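Local coordinates for protein alginate lyase, family PL7 (Zobellia galactanivorans, PDB 4BE3) that cleaves alginate as an exolytic lyase of polysaccharide lyase family 7, probably acting on both mannuronate- and guluronate-containing stretches, at residues Lys2-Glu6 with Leu27-Ala31; Thr132-Val136 with Gly180-Gly184; Ser135-Glu141 with Asp153-Trp159; Ile191-Glu195 with Ser307-Pro311. All coordinates share one frame; numbering follows the deposited sequence.

Contact 1: Lys2-Glu6 with Leu27-Ala31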
loop_
_atom_site.group_PDB
_atom_site.type_symbol
_atom_site.label_atom_id
_atom_site.label_comp_id
_atom_site.label_asym_id
_atom_site.label_seq_id
_atom_site.Cartn_x
_atom_site.Cartn_y
_atom_site.Cartn_z
ATOM N N LYS A 2 -20.462 -20.343 -12.607
ATOM C CA LYS A 2 -19.386 -19.721 -11.889
ATOM C C LYS A 2 -19.588 -18.246 -11.576
ATOM O O LYS A 2 -20.306 -17.549 -12.228
ATOM C CB LYS A 2 -17.997 -19.915 -12.491
ATOM C CG LYS A 2 -17.814 -21.310 -13.112
ATOM C CD LYS A 2 -16.341 -21.351 -13.385
ATOM C CE LYS A 2 -16.004 -22.791 -13.679
ATOM N NZ LYS A 2 -14.542 -22.677 -13.665
ATOM N N TYR A 3 -18.965 -17.829 -10.471
ATOM C CA TYR A 3 -18.896 -16.439 -10.077
ATOM C C TYR A 3 -17.493 -15.955 -10.592
ATOM O O TYR A 3 -16.547 -16.690 -10.650
ATOM C CB TYR A 3 -18.951 -16.331 -8.537
ATOM C CG TYR A 3 -20.355 -16.591 -8.024
ATOM C CD1 TYR A 3 -21.296 -15.562 -8.142
ATOM C CD2 TYR A 3 -20.736 -17.876 -7.529
ATOM C CE1 TYR A 3 -22.602 -15.786 -7.729
ATOM C CE2 TYR A 3 -22.036 -18.114 -7.099
ATOM C CZ TYR A 3 -22.959 -17.054 -7.187
ATOM O OH TYR A 3 -24.307 -17.154 -6.829
ATOM N N PRO A 4 -17.420 -14.682 -10.912
ATOM C CA PRO A 4 -16.141 -14.055 -11.267
ATOM C C PRO A 4 -15.076 -14.350 -10.223
ATOM O O PRO A 4 -13.851 -14.514 -10.620
ATOM C CB PRO A 4 -16.517 -12.574 -11.228
ATOM C CG PRO A 4 -17.946 -12.593 -11.788
ATOM C CD PRO A 4 -18.576 -13.735 -10.995
ATOM N N SER A 5 -15.448 -14.521 -8.891
ATOM C CA SER A 5 -14.398 -14.720 -7.893
ATOM C C SER A 5 -13.712 -16.057 -8.147
ATOM O O SER A 5 -12.608 -16.226 -7.650
ATOM C CB SER A 5 -14.944 -14.715 -6.461
ATOM O OG SER A 5 -16.131 -15.561 -6.389
ATOM N N GLU A 6 -14.366 -16.955 -8.881
ATOM C CA GLU A 6 -13.684 -18.233 -9.149
ATOM C C GLU A 6 -12.556 -18.068 -10.147
ATOM O O GLU A 6 -11.751 -18.959 -10.299
ATOM C CB GLU A 6 -14.655 -19.246 -9.712
ATOM C CG GLU A 6 -15.754 -19.612 -8.659
ATOM C CD GLU A 6 -16.811 -20.580 -9.171
ATOM O OE1 GLU A 6 -16.446 -21.669 -9.701
ATOM O OE2 GLU A 6 -18.044 -20.212 -9.071
ATOM N N LEU A 27 -17.103 -9.128 -2.982
ATOM C CA LEU A 27 -17.407 -9.631 -4.373
ATOM C C LEU A 27 -17.158 -11.054 -4.497
ATOM O O LEU A 27 -17.333 -11.693 -5.526
ATOM C CB LEU A 27 -16.510 -8.834 -5.467
ATOM C CG LEU A 27 -16.837 -7.345 -5.542
ATOM C CD1 LEU A 27 -15.844 -6.775 -6.595
ATOM C CD2 LEU A 27 -18.289 -7.150 -5.895
ATOM N N VAL A 28 -16.778 -11.670 -3.357
ATOM C CA VAL A 28 -16.704 -13.137 -3.417
ATOM C C VAL A 28 -18.080 -13.758 -3.604
ATOM O O VAL A 28 -19.101 -13.379 -2.806
ATOM C CB VAL A 28 -15.966 -13.722 -2.169
ATOM C CG1 VAL A 28 -16.081 -15.255 -2.177
ATOM C CG2 VAL A 28 -14.456 -13.382 -2.240
ATOM N N ASN A 29 -18.196 -14.708 -4.567
ATOM C CA ASN A 29 -19.500 -15.275 -4.925
ATOM C C ASN A 29 -20.561 -14.234 -5.177
ATOM O O ASN A 29 -21.674 -14.297 -4.600
ATOM C CB ASN A 29 -19.962 -16.250 -3.850
ATOM C CG ASN A 29 -18.980 -17.394 -3.710
ATOM O OD1 ASN A 29 -18.373 -17.796 -4.739
ATOM N ND2 ASN A 29 -18.750 -17.907 -2.460
ATOM N N TYR A 30 -20.247 -13.260 -6.060
ATOM C CA TYR A 30 -21.233 -12.229 -6.411
ATOM C C TYR A 30 -21.301 -12.106 -7.868
ATOM O O TYR A 30 -20.228 -12.058 -8.494
ATOM C CB TYR A 30 -20.802 -10.944 -5.807
ATOM C CG TYR A 30 -21.764 -9.817 -6.215
ATOM C CD1 TYR A 30 -22.982 -9.693 -5.614
ATOM C CD2 TYR A 30 -21.418 -8.930 -7.282
ATOM C CE1 TYR A 30 -23.909 -8.674 -5.967
ATOM C CE2 TYR A 30 -22.276 -7.896 -7.596
ATOM C CZ TYR A 30 -23.516 -7.787 -6.953
ATOM O OH TYR A 30 -24.379 -6.793 -7.326
ATOM N N ALA A 31 -22.511 -12.072 -8.435
ATOM C CA ALA A 31 -22.624 -11.779 -9.892
ATOM C C ALA A 31 -23.922 -11.040 -10.030
ATOM O O ALA A 31 -24.793 -11.084 -9.113
ATOM C CB ALA A 31 -22.632 -13.072 -10.758
HETATM O O HOH W 1 -17.707 -12.971 -7.829
HETATM O O HOH W 2 -15.616 -17.837 -5.483
#
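Y3 and N29 carry the apolar share of this contact. The tyrosine ring lies against the backbone of N29, whose carbonyl carbon sits 3.3 Å above the ring plane, towards the rim. N29 CB makes a CH-pi contact over the same ring, 4.2 Å from its centroid and 14° off the normal. With CG anti to its own carbonyl carbon (chi1 -74°), Y3 lays its ring over N29. Ring atom CD1 comes to 3.9 Å from A31 CB; the small methyl of A31 lets the ring and P4 CD both come close. Replacing Y3 by an alanine would probably uncover the N29 backbone and CB and leave the A31 methyl with P4 alone from this segment.

The polar share centres on S5. Its OG, turned between the backbone N and carbonyl carbon (chi1 47°), accepts a straight bond from N29 N at 2.9 Å. One water accepts from S5 N and Y30 N and donates to L27 O; a second donates to N29 OD1 at 2.9 Å and lies close to S5 OG. N29 has left-handed helical backbone angles, which asparagine tolerates well. Y3 N gives a bond to E6 OE2, and E6 N one to Y3 O at 2.8 Å, holding the N-terminal turn in shape.

Outside, P4 rests on F36 and V38, and K2 forms a salt bridge with D45. This is loop-on-loop packing: the N-terminal lead-in is laid against the connection into strand 36-41, at the margin of the beta-sandwich of a concanavalin-clan lyase.

Contact 2: Thr132-Val136 with Gly180-Gly184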
loop_
_atom_site.group_PDB
_atom_site.type_symbol
_atom_site.label_atom_id
_atom_site.label_comp_id
_atom_site.label_asym_id
_atom_site.label_seq_id
_atom_site.Cartn_x
_atom_site.Cartn_y
_atom_site.Cartn_z
ATOM N N THR A 132 -13.454 -2.901 -38.596
ATOM C CA THR A 132 -13.047 -4.195 -37.979
ATOM C C THR A 132 -12.026 -3.864 -36.864
ATOM O O THR A 132 -12.090 -4.477 -35.796
ATOM C CB THR A 132 -12.419 -5.112 -39.031
ATOM O OG1 THR A 132 -13.499 -5.438 -39.946
ATOM C CG2 THR A 132 -11.908 -6.406 -38.382
ATOM N N LYS A 133 -11.119 -2.928 -37.096
ATOM C CA LYS A 133 -10.041 -2.746 -36.099
ATOM C C LYS A 133 -10.353 -1.460 -35.378
ATOM O O LYS A 133 -10.715 -0.417 -35.988
ATOM C CB LYS A 133 -8.669 -2.528 -36.774
ATOM C CG LYS A 133 -8.319 -3.854 -37.417
ATOM C CD LYS A 133 -6.967 -3.837 -37.984
ATOM C CE LYS A 133 -6.971 -3.496 -39.412
ATOM N NZ LYS A 133 -5.984 -4.448 -40.004
ATOM N N GLY A 134 -10.090 -1.502 -34.060
ATOM C CA GLY A 134 -10.225 -0.314 -33.210
ATOM C C GLY A 134 -8.793 0.076 -32.735
ATOM O O GLY A 134 -7.790 -0.552 -33.129
ATOM N N SER A 135 -8.725 1.068 -31.833
ATOM C CA SER A 135 -7.461 1.580 -31.393
ATOM C C SER A 135 -7.455 1.375 -29.849
ATOM O O SER A 135 -8.479 1.424 -29.162
ATOM C CB SER A 135 -7.385 3.103 -31.617
ATOM O OG SER A 135 -7.445 3.403 -33.041
ATOM N N VAL A 136 -6.245 1.224 -29.380
ATOM C CA VAL A 136 -5.988 1.241 -27.878
ATOM C C VAL A 136 -5.085 2.406 -27.634
ATOM O O VAL A 136 -4.066 2.619 -28.369
ATOM C CB VAL A 136 -5.235 -0.039 -27.476
ATOM C CG1 VAL A 136 -4.817 0.079 -25.942
ATOM C CG2 VAL A 136 -6.232 -1.253 -27.573
ATOM N N GLY A 180 -4.592 -1.581 -35.868
ATOM C CA GLY A 180 -5.427 -1.713 -34.620
ATOM C C GLY A 180 -5.814 -3.121 -34.176
ATOM O O GLY A 180 -5.317 -4.150 -34.677
ATOM N N ILE A 181 -6.786 -3.141 -33.268
ATOM C CA ILE A 181 -7.140 -4.372 -32.486
ATOM C C ILE A 181 -8.618 -4.565 -32.729
ATOM O O ILE A 181 -9.390 -3.655 -32.524
ATOM C CB ILE A 181 -6.837 -4.141 -30.954
ATOM C CG1 ILE A 181 -5.327 -3.808 -30.755
ATOM C CG2 ILE A 181 -7.363 -5.408 -30.204
ATOM C CD1 ILE A 181 -4.314 -4.902 -31.172
ATOM N N ALA A 182 -9.008 -5.776 -33.169
ATOM C CA ALA A 182 -10.429 -6.121 -33.451
ATOM C C ALA A 182 -11.249 -6.344 -32.145
ATOM O O ALA A 182 -10.685 -6.692 -31.096
ATOM C CB ALA A 182 -10.443 -7.433 -34.352
ATOM N N LEU A 183 -12.547 -6.211 -32.212
ATOM C CA LEU A 183 -13.380 -6.806 -31.131
ATOM C C LEU A 183 -13.099 -8.241 -31.026
ATOM O O LEU A 183 -12.927 -8.943 -32.048
ATOM C CB LEU A 183 -14.910 -6.620 -31.427
ATOM C CG LEU A 183 -15.322 -5.117 -31.532
ATOM C CD1 LEU A 183 -16.792 -5.112 -31.861
ATOM C CD2 LEU A 183 -15.033 -4.382 -30.157
ATOM N N GLY A 184 -12.990 -8.725 -29.778
ATOM C CA GLY A 184 -12.834 -10.169 -29.605
ATOM C C GLY A 184 -11.355 -10.548 -29.727
ATOM O O GLY A 184 -11.015 -11.757 -29.620
HETATM O O HOH W 3 -13.986 -6.003 -34.832
#
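K133 lays the aliphatic part of its side chain along the backbone of G180, with CB near the glycine CA and CD 3.7 Å from G180 O. CG stands anti to the carbonyl carbon (chi1 -69°) and the chain bends further out, carrying NZ away to a hydrogen bond with E178 O. A lysine serves here because its methylenes pack on the peptide while its ammonium group finds a carbonyl beyond.

G180 has no side chain for a good reason: a CB on it would run into G134 O, which already lies 3.0 Å from G180 CA in a CA-H...O contact. Next to it, G134 and I181 form an antiparallel hydrogen-bonded pair. G134 N donates to I181 O at 2.7 Å, reaching it from above the carbonyl plane, and I181 N returns a bond to G134 O at 2.8 Å. Through this pair the short strand 181-182 joins the edge of strand 133-141 in the curled antiparallel sheet of the PL7 beta-sandwich. The two segments run 111° apart, so the pairing is brief.

I181 O is also met by the hydroxyl of Y125, giving it a second donor. I181 CG1 touches V136 CG2 at 4.2 Å, an oblique meeting of two branched side chains that both also pack on F187 of the facing sheet. At the far end A182 CA makes a CA-H...O contact with T132 O at 3.3 Å, and its small CB, 3.7 Å from the same oxygen, does not stand in the way. A water there donates to T132 O at 2.6 Å and accepts from L183 N.

Contact 3: Ser135-Glu141 with Asp153-Trp159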
loop_
_atom_site.group_PDB
_atom_site.type_symbol
_atom_site.label_atom_id
_atom_site.label_comp_id
_atom_site.label_asym_id
_atom_site.label_seq_id
_atom_site.Cartn_x
_atom_site.Cartn_y
_atom_site.Cartn_z
ATOM N N SER A 135 -8.725 1.068 -31.833
ATOM C CA SER A 135 -7.461 1.580 -31.393
ATOM C C SER A 135 -7.455 1.375 -29.849
ATOM O O SER A 135 -8.479 1.424 -29.162
ATOM C CB SER A 135 -7.385 3.103 -31.617
ATOM O OG SER A 135 -7.445 3.403 -33.041
ATOM N N VAL A 136 -6.245 1.224 -29.380
ATOM C CA VAL A 136 -5.988 1.241 -27.878
ATOM C C VAL A 136 -5.085 2.406 -27.634
ATOM O O VAL A 136 -4.066 2.619 -28.369
ATOM C CB VAL A 136 -5.235 -0.039 -27.476
ATOM C CG1 VAL A 136 -4.817 0.079 -25.942
ATOM C CG2 VAL A 136 -6.232 -1.253 -27.573
ATOM N N PHE A 137 -5.443 3.281 -26.681
ATOM C CA PHE A 137 -4.587 4.397 -26.424
ATOM C C PHE A 137 -4.717 4.720 -24.928
ATOM O O PHE A 137 -5.639 4.149 -24.262
ATOM C CB PHE A 137 -5.007 5.700 -27.185
ATOM C CG PHE A 137 -6.474 6.035 -27.105
ATOM C CD1 PHE A 137 -6.933 6.885 -26.035
ATOM C CD2 PHE A 137 -7.337 5.685 -28.189
ATOM C CE1 PHE A 137 -8.304 7.358 -25.960
ATOM C CE2 PHE A 137 -8.733 6.105 -28.089
ATOM C CZ PHE A 137 -9.157 6.928 -27.038
ATOM N N TRP A 138 -3.826 5.502 -24.376
ATOM C CA TRP A 138 -3.993 5.795 -22.932
ATOM C C TRP A 138 -3.877 7.277 -22.687
ATOM O O TRP A 138 -3.104 7.944 -23.369
ATOM C CB TRP A 138 -2.969 5.000 -22.094
ATOM C CG TRP A 138 -1.558 5.434 -22.333
ATOM C CD1 TRP A 138 -0.720 4.948 -23.339
ATOM C CD2 TRP A 138 -0.763 6.373 -21.525
ATOM N NE1 TRP A 138 0.536 5.473 -23.191
ATOM C CE2 TRP A 138 0.572 6.355 -22.122
ATOM C CE3 TRP A 138 -1.031 7.154 -20.365
ATOM C CZ2 TRP A 138 1.648 7.132 -21.632
ATOM C CZ3 TRP A 138 0.065 7.920 -19.870
ATOM C CH2 TRP A 138 1.337 7.915 -20.490
ATOM N N ASN A 139 -4.619 7.791 -21.710
ATOM C CA ASN A 139 -4.655 9.271 -21.496
ATOM C C ASN A 139 -4.057 9.555 -20.084
ATOM O O ASN A 139 -4.327 8.756 -19.134
ATOM C CB ASN A 139 -6.093 9.716 -21.361
ATOM C CG ASN A 139 -6.740 9.856 -22.740
ATOM O OD1 ASN A 139 -6.220 9.285 -23.696
ATOM N ND2 ASN A 139 -7.934 10.589 -22.809
ATOM N N TYR A 140 -3.314 10.644 -19.990
ATOM C CA TYR A 140 -2.800 11.130 -18.676
ATOM C C TYR A 140 -3.626 12.370 -18.417
ATOM O O TYR A 140 -3.640 13.277 -19.308
ATOM C CB TYR A 140 -1.321 11.519 -18.893
ATOM C CG TYR A 140 -0.798 12.214 -17.632
ATOM C CD1 TYR A 140 -0.419 11.412 -16.521
ATOM C CD2 TYR A 140 -0.695 13.631 -17.586
ATOM C CE1 TYR A 140 0.091 12.015 -15.374
ATOM C CE2 TYR A 140 -0.203 14.271 -16.421
ATOM C CZ TYR A 140 0.154 13.392 -15.324
ATOM O OH TYR A 140 0.636 14.048 -14.143
ATOM N N GLU A 141 -4.272 12.527 -17.233
ATOM C CA GLU A 141 -4.969 13.780 -16.989
ATOM C C GLU A 141 -4.132 14.621 -16.040
ATOM O O GLU A 141 -3.561 14.079 -15.026
ATOM C CB GLU A 141 -6.278 13.390 -16.344
ATOM C CG GLU A 141 -7.050 14.675 -15.925
ATOM C CD GLU A 141 -8.452 14.262 -15.485
ATOM O OE1 GLU A 141 -8.697 13.211 -14.781
ATOM O OE2 GLU A 141 -9.388 15.044 -15.847
ATOM N N ASP A 153 -6.805 15.955 -20.681
ATOM C CA ASP A 153 -6.144 14.652 -20.841
ATOM C C ASP A 153 -5.201 14.793 -22.030
ATOM O O ASP A 153 -5.552 15.425 -23.047
ATOM C CB ASP A 153 -7.144 13.597 -21.247
ATOM C CG ASP A 153 -7.957 13.008 -20.106
ATOM O OD1 ASP A 153 -8.225 13.673 -19.066
ATOM O OD2 ASP A 153 -8.400 11.850 -20.279
ATOM N N TYR A 154 -4.051 14.164 -21.962
ATOM C CA TYR A 154 -3.133 14.074 -23.076
ATOM C C TYR A 154 -3.102 12.626 -23.494
ATOM O O TYR A 154 -2.892 11.731 -22.675
ATOM C CB TYR A 154 -1.802 14.464 -22.568
ATOM C CG TYR A 154 -0.766 14.337 -23.669
ATOM C CD1 TYR A 154 -0.966 14.940 -24.942
ATOM C CD2 TYR A 154 0.327 13.459 -23.517
ATOM C CE1 TYR A 154 -0.015 14.738 -26.006
ATOM C CE2 TYR A 154 1.311 13.338 -24.502
ATOM C CZ TYR A 154 1.143 13.969 -25.730
ATOM O OH TYR A 154 2.090 13.750 -26.654
ATOM N N SER A 155 -3.457 12.333 -24.764
ATOM C CA SER A 155 -3.713 10.989 -25.198
ATOM C C SER A 155 -2.562 10.415 -26.026
ATOM O O SER A 155 -2.040 11.090 -26.958
ATOM C CB SER A 155 -5.033 11.007 -26.113
ATOM O OG SER A 155 -5.355 9.677 -26.403
ATOM N N THR A 156 -2.170 9.190 -25.788
ATOM C CA THR A 156 -1.004 8.595 -26.448
ATOM C C THR A 156 -1.406 7.290 -27.066
ATOM O O THR A 156 -1.934 6.361 -26.347
ATOM C CB THR A 156 0.089 8.309 -25.402
ATOM O OG1 THR A 156 0.597 9.569 -24.928
ATOM C CG2 THR A 156 1.307 7.575 -26.034
ATOM N N ALA A 157 -1.226 7.102 -28.369
ATOM C CA ALA A 157 -1.605 5.870 -29.006
ATOM C C ALA A 157 -0.776 4.638 -28.671
ATOM O O ALA A 157 0.483 4.789 -28.433
ATOM C CB ALA A 157 -1.520 6.059 -30.525
ATOM N N VAL A 158 -1.444 3.501 -28.492
ATOM C CA VAL A 158 -0.690 2.244 -28.345
ATOM C C VAL A 158 -0.709 1.510 -29.693
ATOM O O VAL A 158 0.401 1.339 -30.365
ATOM C CB VAL A 158 -1.361 1.307 -27.225
ATOM C CG1 VAL A 158 -0.515 0.034 -27.123
ATOM C CG2 VAL A 158 -1.272 2.164 -25.936
ATOM N N TRP A 159 -1.870 1.034 -30.120
ATOM C CA TRP A 159 -2.023 0.391 -31.495
ATOM C C TRP A 159 -3.166 1.193 -32.088
ATOM O O TRP A 159 -4.248 1.349 -31.489
ATOM C CB TRP A 159 -2.526 -1.023 -31.365
ATOM C CG TRP A 159 -1.463 -1.856 -30.624
ATOM C CD1 TRP A 159 -0.170 -2.153 -31.032
ATOM C CD2 TRP A 159 -1.693 -2.559 -29.411
ATOM N NE1 TRP A 159 0.460 -3.006 -30.086
ATOM C CE2 TRP A 159 -0.455 -3.289 -29.086
ATOM C CE3 TRP A 159 -2.824 -2.633 -28.538
ATOM C CZ2 TRP A 159 -0.310 -4.025 -27.918
ATOM C CZ3 TRP A 159 -2.676 -3.449 -27.345
ATOM C CH2 TRP A 159 -1.422 -4.122 -27.051
HETATM O O HOH W 4 -0.755 9.990 -22.509
HETATM O O HOH W 5 -9.343 15.947 -18.376
#
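The W138 indole carries T156 on one face, with T156 CB 3.9 Å from the centroid of the five-membered ring in a CH-pi contact, while V158 CG2 meets the ring edge in plane. W138 holds CG between its backbone N and carbonyl carbon (chi1 67°), which lays the indole alongside T156. F212 adds an edge-to-face ring. W159 has V158 CG1 over the centre of one face and V136 CG2 at its edge, and V136 CB lies 3.7 Å from W159 CE3.

These side chains belong to an antiparallel beta hairpin, strands 133-141 and 153-157, within the curled sheet of the lyase sandwich; W138, V158 and W159 pack on strand 197-203 of the other sheet. W138-T156 and Y140-Y154 are hydrogen-bonded pairs. At the corner V158 and W159 both face V136 in a classic beta bulge: V136 O accepts from V158 N at 2.8 Å and from W159 N at 3.2 Å.

On the other face N139, S155, D153 and E141 make a polar row beyond F137, whose ring stacks on F124. N139 suits its place by doing both jobs: OD1 accepts from S155 OG at 2.9 Å, and ND2 donates to the anti lone pair of D153 OD2 at 2.9 Å, amide and carboxylate being 86° apart. K122 pairs with the same D153 oxygen. E141 OE1 takes a bond from E119 N. The like-charged E141 OE2 and D153 OD1 lie 3.7 Å apart, and a water donating to both probably eases their repulsion.

Contact 4: Ile191-Glu195 with Ser307-Pro311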
loop_
_atom_site.group_PDB
_atom_site.type_symbol
_atom_site.label_atom_id
_atom_site.label_comp_id
_atom_site.label_asym_id
_atom_site.label_seq_id
_atom_site.Cartn_x
_atom_site.Cartn_y
_atom_site.Cartn_z
ATOM N N ILE A 191 0.167 -1.879 -15.723
ATOM C CA ILE A 191 0.475 -0.549 -15.244
ATOM C C ILE A 191 1.360 -0.822 -13.956
ATOM O O ILE A 191 0.819 -1.353 -12.990
ATOM C CB ILE A 191 -0.740 0.171 -14.755
ATOM C CG1 ILE A 191 -1.788 0.228 -15.968
ATOM C CG2 ILE A 191 -0.349 1.641 -14.205
ATOM C CD1 ILE A 191 -3.170 0.781 -15.473
ATOM N N ASN A 192 2.637 -0.481 -14.073
ATOM C CA ASN A 192 3.607 -0.739 -12.943
ATOM C C ASN A 192 4.108 0.560 -12.407
ATOM O O ASN A 192 4.917 1.276 -13.077
ATOM C CB ASN A 192 4.727 -1.591 -13.586
ATOM C CG ASN A 192 5.891 -1.780 -12.589
ATOM O OD1 ASN A 192 5.625 -1.695 -11.379
ATOM N ND2 ASN A 192 7.127 -1.931 -13.057
ATOM N N VAL A 193 3.628 0.981 -11.234
ATOM C CA VAL A 193 4.088 2.275 -10.686
ATOM C C VAL A 193 5.121 1.907 -9.619
ATOM O O VAL A 193 4.767 1.205 -8.676
ATOM C CB VAL A 193 2.947 3.087 -10.026
ATOM C CG1 VAL A 193 3.510 4.379 -9.424
ATOM C CG2 VAL A 193 1.883 3.438 -11.204
ATOM N N TYR A 194 6.337 2.288 -9.862
ATOM C CA TYR A 194 7.453 1.998 -8.927
ATOM C C TYR A 194 8.166 3.263 -8.566
ATOM O O TYR A 194 8.704 3.965 -9.460
ATOM C CB TYR A 194 8.373 0.998 -9.642
ATOM C CG TYR A 194 9.521 0.608 -8.731
ATOM C CD1 TYR A 194 9.260 -0.151 -7.602
ATOM C CD2 TYR A 194 10.807 1.042 -9.008
ATOM C CE1 TYR A 194 10.345 -0.523 -6.752
ATOM C CE2 TYR A 194 11.893 0.695 -8.163
ATOM C CZ TYR A 194 11.619 -0.081 -7.077
ATOM O OH TYR A 194 12.665 -0.430 -6.254
ATOM N N GLU A 195 8.185 3.599 -7.238
ATOM C CA GLU A 195 8.789 4.781 -6.789
ATOM C C GLU A 195 8.303 6.039 -7.560
ATOM O O GLU A 195 9.085 6.913 -7.903
ATOM C CB GLU A 195 10.322 4.650 -6.901
ATOM C CG GLU A 195 10.708 3.544 -5.919
ATOM C CD GLU A 195 12.250 3.437 -5.739
ATOM O OE1 GLU A 195 13.060 3.941 -6.568
ATOM O OE2 GLU A 195 12.627 2.783 -4.785
ATOM N N SER A 307 2.798 -5.514 -6.201
ATOM C CA SER A 307 3.518 -4.373 -5.805
ATOM C C SER A 307 4.241 -3.858 -7.105
ATOM O O SER A 307 4.584 -4.587 -8.000
ATOM C CB SER A 307 4.312 -4.786 -4.495
ATOM O OG SER A 307 5.222 -5.482 -5.098
ATOM N N GLY A 308 4.486 -2.546 -7.103
ATOM C CA GLY A 308 5.337 -1.915 -8.101
ATOM C C GLY A 308 6.743 -2.571 -8.104
ATOM O O GLY A 308 7.253 -3.038 -7.016
ATOM N N SER A 309 7.378 -2.659 -9.255
ATOM C CA SER A 309 8.725 -3.229 -9.343
ATOM C C SER A 309 9.628 -2.478 -10.254
ATOM O O SER A 309 9.247 -1.902 -11.236
ATOM C CB SER A 309 8.675 -4.709 -9.741
ATOM O OG SER A 309 8.080 -4.924 -11.002
ATOM N N ALA A 310 10.933 -2.533 -9.955
ATOM C CA ALA A 310 11.995 -1.860 -10.792
ATOM C C ALA A 310 11.962 -2.520 -12.163
ATOM O O ALA A 310 11.982 -3.719 -12.243
ATOM C CB ALA A 310 13.376 -2.158 -10.122
ATOM N N PRO A 311 11.820 -1.743 -13.265
ATOM C CA PRO A 311 11.915 -2.511 -14.556
ATOM C C PRO A 311 13.358 -3.190 -14.680
ATOM O O PRO A 311 14.348 -2.530 -14.322
ATOM C CB PRO A 311 11.671 -1.429 -15.626
ATOM C CG PRO A 311 11.127 -0.240 -14.860
ATOM C CD PRO A 311 11.736 -0.288 -13.471
#
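N192 uses its whole amide on S309. OD1 accepts from S309 N at 2.9 Å, in the carbonyl plane on a lone pair, and ND2 donates to S309 O at 2.8 Å along a nearly straight path of 174°. Both groups of one residue's backbone are thus held by a single side chain, a task that asks for a donor and an acceptor set side by side, as in asparagine. A leucine in place of N192 would probably leave both S309 N and S309 O without their mates and the tail held here mainly by its packing on Y194.

Y194 supplies the flat surface beside this pair. Its ring lies under the peptide that joins S309 to A310, with A310 N 3.5 Å above the ring centre and S309 C nearer the rim, while CE2 touches A310 CB at 3.8 Å. CG anti to the backbone N (chi1 -178°) sends the ring out along the tail; E195 CG covers its opposite face. G308 comes so close that its CA is 3.2 Å from V193 O, where a CB would clash.

In the seven-stranded antiparallel sheet of the sandwich, strand 80-90 lies between strand 295-306 and strand 187-194. The C-terminal tail leaves the former and crosses to the end of the latter, to be gripped there by N192 and Y194.

Further out, K81 of the intervening strand hydrogen-bonds S309 OG, and V193 pairs through its backbone with G80. Y199 of the next strand packs on N192, and P311 also reaches it.

Contact 1 closes first along the chain, contacts 2 and 3 open next from the same strand 133-141, and contact 4 comes last. Contacts 2 and 3 are neighbours, with centres about 15 Å apart; they share S135 and V136, and I181 CG1 touches W159 CE3 at 3.5 Å. Both build the curled sheet. Contact 4 lies at the end of strand 187-194 of the seven-stranded sheet, where the C-terminal tail packs on it, its centre about 20 Å from that of contact 3. Contact 1 lies about 31 Å from contact 3, centre to centre, across the middle of the chain. Two contacts thus join strands of one sheet, while contacts 1 and 4 pin the N- and C-terminal ends to the sandwich.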